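Long-range contact in minor fimbrium subunit Mfa5 (Porphyromonas gingivalis ATCC 33277, PDB 6TO1), which serves as an accessory subunit of the minor fimbriae, the surface filaments that mediate biofilm formation and adhesion to host cells and other oral bacteria: residues V266-V278 against P288-R300. Residues are numbered along the deposited sequence; the frame is centred on the assembly and turned at random. Where two conformers were deposited one is given.
Sequences VIQGAINFPTNYV and PNYPTHSSKVGRR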
# COMPACT_ATOMS: atom_id res chain seq x y z
N VAL A 266 -37.17 -18.21 26.75
CA VAL A 266 -36.85 -19.29 27.66
C VAL A 266 -37.92 -19.42 28.72
O VAL A 266 -38.21 -20.53 29.18
CB VAL A 266 -35.45 -19.11 28.27
CG1 VAL A 266 -35.40 -18.08 29.39
CG2 VAL A 266 -34.96 -20.42 28.80
N ILE A 267 -38.53 -18.31 29.12
CA ILE A 267 -39.59 -18.38 30.13
C ILE A 267 -40.80 -19.08 29.54
O ILE A 267 -41.33 -20.03 30.12
CB ILE A 267 -39.93 -16.97 30.66
CG1 ILE A 267 -38.78 -16.46 31.52
CG2 ILE A 267 -41.24 -16.99 31.47
CD1 ILE A 267 -38.89 -14.98 31.93
N GLN A 268 -41.25 -18.64 28.36
CA GLN A 268 -42.38 -19.30 27.73
C GLN A 268 -42.06 -20.76 27.45
O GLN A 268 -42.92 -21.63 27.61
CB GLN A 268 -42.77 -18.61 26.42
CG GLN A 268 -44.01 -19.20 25.77
CD GLN A 268 -45.27 -18.90 26.57
OE1 GLN A 268 -45.73 -17.77 26.62
NE2 GLN A 268 -45.82 -19.92 27.21
N GLY A 269 -40.82 -21.05 27.03
CA GLY A 269 -40.47 -22.42 26.71
C GLY A 269 -40.54 -23.30 27.94
O GLY A 269 -41.05 -24.43 27.89
N ALA A 270 -40.06 -22.78 29.07
CA ALA A 270 -40.07 -23.55 30.30
C ALA A 270 -41.46 -23.67 30.88
O ALA A 270 -41.72 -24.61 31.63
CB ALA A 270 -39.12 -22.90 31.33
N ILE A 271 -42.35 -22.72 30.59
CA ILE A 271 -43.75 -22.90 30.95
C ILE A 271 -44.35 -24.05 30.13
O ILE A 271 -45.03 -24.92 30.68
CB ILE A 271 -44.55 -21.59 30.75
CG1 ILE A 271 -44.16 -20.55 31.82
CG2 ILE A 271 -46.08 -21.86 30.75
CD1 ILE A 271 -44.59 -19.12 31.46
N ASN A 272 -44.03 -24.12 28.83
CA ASN A 272 -44.61 -25.12 27.94
C ASN A 272 -44.00 -26.49 28.12
O ASN A 272 -44.69 -27.50 27.99
CB ASN A 272 -44.47 -24.68 26.48
CG ASN A 272 -45.29 -23.44 26.16
OD1 ASN A 272 -46.03 -22.94 27.01
ND2 ASN A 272 -45.14 -22.92 24.95
N PHE A 273 -42.70 -26.55 28.38
CA PHE A 273 -41.94 -27.80 28.43
C PHE A 273 -41.03 -27.76 29.66
O PHE A 273 -39.80 -27.77 29.55
CB PHE A 273 -41.10 -27.98 27.17
CG PHE A 273 -41.89 -27.98 25.87
CD1 PHE A 273 -42.76 -29.01 25.56
CD2 PHE A 273 -41.75 -26.94 24.97
CE1 PHE A 273 -43.47 -29.00 24.36
CE2 PHE A 273 -42.44 -26.93 23.78
CZ PHE A 273 -43.31 -27.97 23.47
N PRO A 274 -41.62 -27.76 30.87
CA PRO A 274 -40.80 -27.51 32.07
C PRO A 274 -39.66 -28.50 32.26
O PRO A 274 -38.55 -28.08 32.63
CB PRO A 274 -41.81 -27.59 33.22
CG PRO A 274 -43.01 -28.29 32.62
CD PRO A 274 -43.04 -27.91 31.19
N THR A 275 -39.87 -29.79 32.02
CA THR A 275 -38.81 -30.74 32.31
C THR A 275 -37.74 -30.76 31.23
O THR A 275 -36.70 -31.40 31.42
CB THR A 275 -39.37 -32.15 32.53
OG1 THR A 275 -39.99 -32.61 31.34
CG2 THR A 275 -40.39 -32.16 33.66
N ASN A 276 -37.96 -30.08 30.09
CA ASN A 276 -36.91 -29.94 29.09
C ASN A 276 -35.95 -28.80 29.44
O ASN A 276 -34.79 -28.81 29.01
CB ASN A 276 -37.51 -29.66 27.72
CG ASN A 276 -38.14 -30.89 27.08
OD1 ASN A 276 -38.08 -31.99 27.62
ND2 ASN A 276 -38.73 -30.70 25.91
N TYR A 277 -36.42 -27.80 30.19
CA TYR A 277 -35.68 -26.57 30.43
C TYR A 277 -35.03 -26.49 31.80
O TYR A 277 -33.92 -25.98 31.91
CB TYR A 277 -36.62 -25.38 30.30
CG TYR A 277 -36.83 -24.97 28.89
CD1 TYR A 277 -36.04 -23.98 28.32
CD2 TYR A 277 -37.80 -25.55 28.11
CE1 TYR A 277 -36.23 -23.59 27.03
CE2 TYR A 277 -38.00 -25.14 26.79
CZ TYR A 277 -37.19 -24.19 26.25
OH TYR A 277 -37.34 -23.77 24.94
N VAL A 278 -35.71 -26.95 32.85
CA VAL A 278 -35.34 -26.57 34.21
C VAL A 278 -34.56 -27.69 34.87
O VAL A 278 -35.06 -28.82 34.99
CB VAL A 278 -36.58 -26.21 35.04
CG1 VAL A 278 -36.17 -25.78 36.41
CG2 VAL A 278 -37.37 -25.12 34.36
N PRO A 288 -37.15 -28.85 41.63
CA PRO A 288 -37.18 -27.39 41.65
C PRO A 288 -38.61 -26.88 41.66
O PRO A 288 -39.54 -27.60 41.33
CB PRO A 288 -36.47 -27.01 40.35
CG PRO A 288 -36.81 -28.13 39.42
CD PRO A 288 -36.87 -29.39 40.29
N ASN A 289 -38.78 -25.63 42.08
CA ASN A 289 -39.96 -24.89 41.69
C ASN A 289 -39.85 -24.50 40.21
O ASN A 289 -38.76 -24.17 39.73
CB ASN A 289 -40.11 -23.64 42.54
CG ASN A 289 -40.62 -23.97 43.93
OD1 ASN A 289 -41.79 -24.29 44.10
ND2 ASN A 289 -39.76 -23.90 44.91
N TYR A 290 -40.97 -24.55 39.50
CA TYR A 290 -40.93 -24.30 38.06
C TYR A 290 -41.43 -22.90 37.70
O TYR A 290 -42.20 -22.29 38.45
CB TYR A 290 -41.76 -25.37 37.34
CG TYR A 290 -41.07 -26.71 37.32
CD1 TYR A 290 -40.19 -27.04 36.30
CD2 TYR A 290 -41.27 -27.64 38.34
CE1 TYR A 290 -39.52 -28.26 36.30
CE2 TYR A 290 -40.63 -28.85 38.32
CZ TYR A 290 -39.76 -29.16 37.31
OH TYR A 290 -39.09 -30.36 37.30
N PRO A 291 -40.97 -22.36 36.58
CA PRO A 291 -41.22 -20.94 36.28
C PRO A 291 -42.62 -20.66 35.75
O PRO A 291 -43.30 -21.51 35.19
CB PRO A 291 -40.17 -20.61 35.22
CG PRO A 291 -39.80 -21.91 34.62
CD PRO A 291 -39.95 -22.94 35.69
N THR A 292 -43.01 -19.41 35.97
CA THR A 292 -44.24 -18.83 35.45
C THR A 292 -43.88 -17.54 34.72
O THR A 292 -42.71 -17.14 34.65
CB THR A 292 -45.23 -18.52 36.58
OG1 THR A 292 -44.72 -17.43 37.36
CG2 THR A 292 -45.45 -19.74 37.44
N HIS A 293 -44.90 -16.86 34.17
CA HIS A 293 -44.62 -15.62 33.46
C HIS A 293 -43.99 -14.56 34.35
O HIS A 293 -43.39 -13.61 33.83
CB HIS A 293 -45.90 -15.07 32.82
CG HIS A 293 -46.32 -15.80 31.58
ND1 HIS A 293 -45.55 -15.82 30.44
CD2 HIS A 293 -47.41 -16.56 31.31
CE1 HIS A 293 -46.14 -16.56 29.52
NE2 HIS A 293 -47.28 -17.01 30.02
N SER A 294 -44.12 -14.67 35.66
CA SER A 294 -43.56 -13.69 36.59
C SER A 294 -42.16 -14.05 37.07
O SER A 294 -41.55 -13.27 37.80
CB SER A 294 -44.48 -13.53 37.80
OG SER A 294 -45.74 -13.04 37.37
N SER A 295 -41.63 -15.20 36.67
CA SER A 295 -40.30 -15.61 37.11
C SER A 295 -39.20 -14.73 36.53
O SER A 295 -39.39 -14.01 35.55
CB SER A 295 -40.06 -17.06 36.73
OG SER A 295 -40.94 -17.92 37.43
N LYS A 296 -38.02 -14.83 37.13
CA LYS A 296 -36.88 -14.00 36.79
C LYS A 296 -35.74 -14.91 36.35
O LYS A 296 -35.52 -15.98 36.94
CB LYS A 296 -36.46 -13.14 37.98
CG LYS A 296 -37.61 -12.31 38.61
CD LYS A 296 -38.08 -11.19 37.71
CE LYS A 296 -39.03 -10.25 38.50
NZ LYS A 296 -39.56 -9.14 37.67
N VAL A 297 -35.04 -14.49 35.31
CA VAL A 297 -33.94 -15.26 34.76
C VAL A 297 -32.68 -14.42 34.76
O VAL A 297 -32.72 -13.19 34.82
CB VAL A 297 -34.25 -15.80 33.34
CG1 VAL A 297 -35.51 -16.68 33.40
CG2 VAL A 297 -34.42 -14.67 32.33
N GLY A 298 -31.54 -15.10 34.66
CA GLY A 298 -30.28 -14.39 34.78
C GLY A 298 -30.14 -13.29 33.74
O GLY A 298 -30.53 -13.45 32.57
N ARG A 299 -29.59 -12.16 34.17
CA ARG A 299 -29.34 -11.05 33.26
C ARG A 299 -28.23 -11.38 32.27
O ARG A 299 -27.45 -12.33 32.45
CB ARG A 299 -28.96 -9.80 34.05
CG ARG A 299 -30.14 -9.20 34.80
CD ARG A 299 -29.73 -8.00 35.62
NE ARG A 299 -30.88 -7.17 35.95
CZ ARG A 299 -31.43 -6.27 35.14
NH1 ARG A 299 -30.93 -6.07 33.92
NH2 ARG A 299 -32.49 -5.58 35.54
N ARG A 300 -28.14 -10.57 31.21
CA ARG A 300 -27.02 -10.69 30.27
C ARG A 300 -26.13 -9.45 30.30
O ARG A 300 -25.25 -9.32 29.45
CB ARG A 300 -27.51 -10.96 28.84
CG ARG A 300 -28.52 -10.00 28.30
CD ARG A 300 -28.79 -10.33 26.82
NE ARG A 300 -29.81 -9.47 26.24
CZ ARG A 300 -31.09 -9.81 26.08
NH1 ARG A 300 -31.53 -11.00 26.45
NH2 ARG A 300 -31.93 -8.92 25.56
O HOH W 1 -48.37 -19.25 28.80
O HOH W 2 -42.82 -24.14 34.22
O HOH W 3 -37.28 -30.44 35.29
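Val278 CG2 packs against the Pro291 ring, 3.6 Å from CD, and CG of this proline presses on Ala270 CB. The other Val278 methyl, CG1, slides past the Pro288 ring, while Val278 CB and Pro274 CB approach the Tyr290 ring obliquely, Pro274 CB 3.5 Å from CD1. In the preceding helix 262-272, Ile267 spreads its branches: with CG2 anti to the backbone N, that methyl rests on Thr292 O, and CG1 packs 3.8 Å from Val297 CG1.

One turn on, Ile271 CD1 makes a CH-pi contact with His293, 3.5 Å from the ring centroid and 7° off its normal. Gln268 OE1 reaches the ring edge in plane, 3.2 Å from CE1, the amide turned 68° to the ring; His293 ND1 is hydrogen-bonded to Glu255 OE2.

Three waters join Gln268 NE2 to His293 NE2, Ala270 O to Pro291 O, and Val278 O to Tyr290 OH.

Helices 262-272 and 274-277 thus pack on the chain leading into strand 296-298, between neighbouring strands 227-234 and 357-362 of the von Willebrand factor A-type sheet; the Pro288 side chain lies about 6 Å from the calcium ion. Apolar packing holds the segments, and their polar groups are linked through water rather than by direct hydrogen bonds.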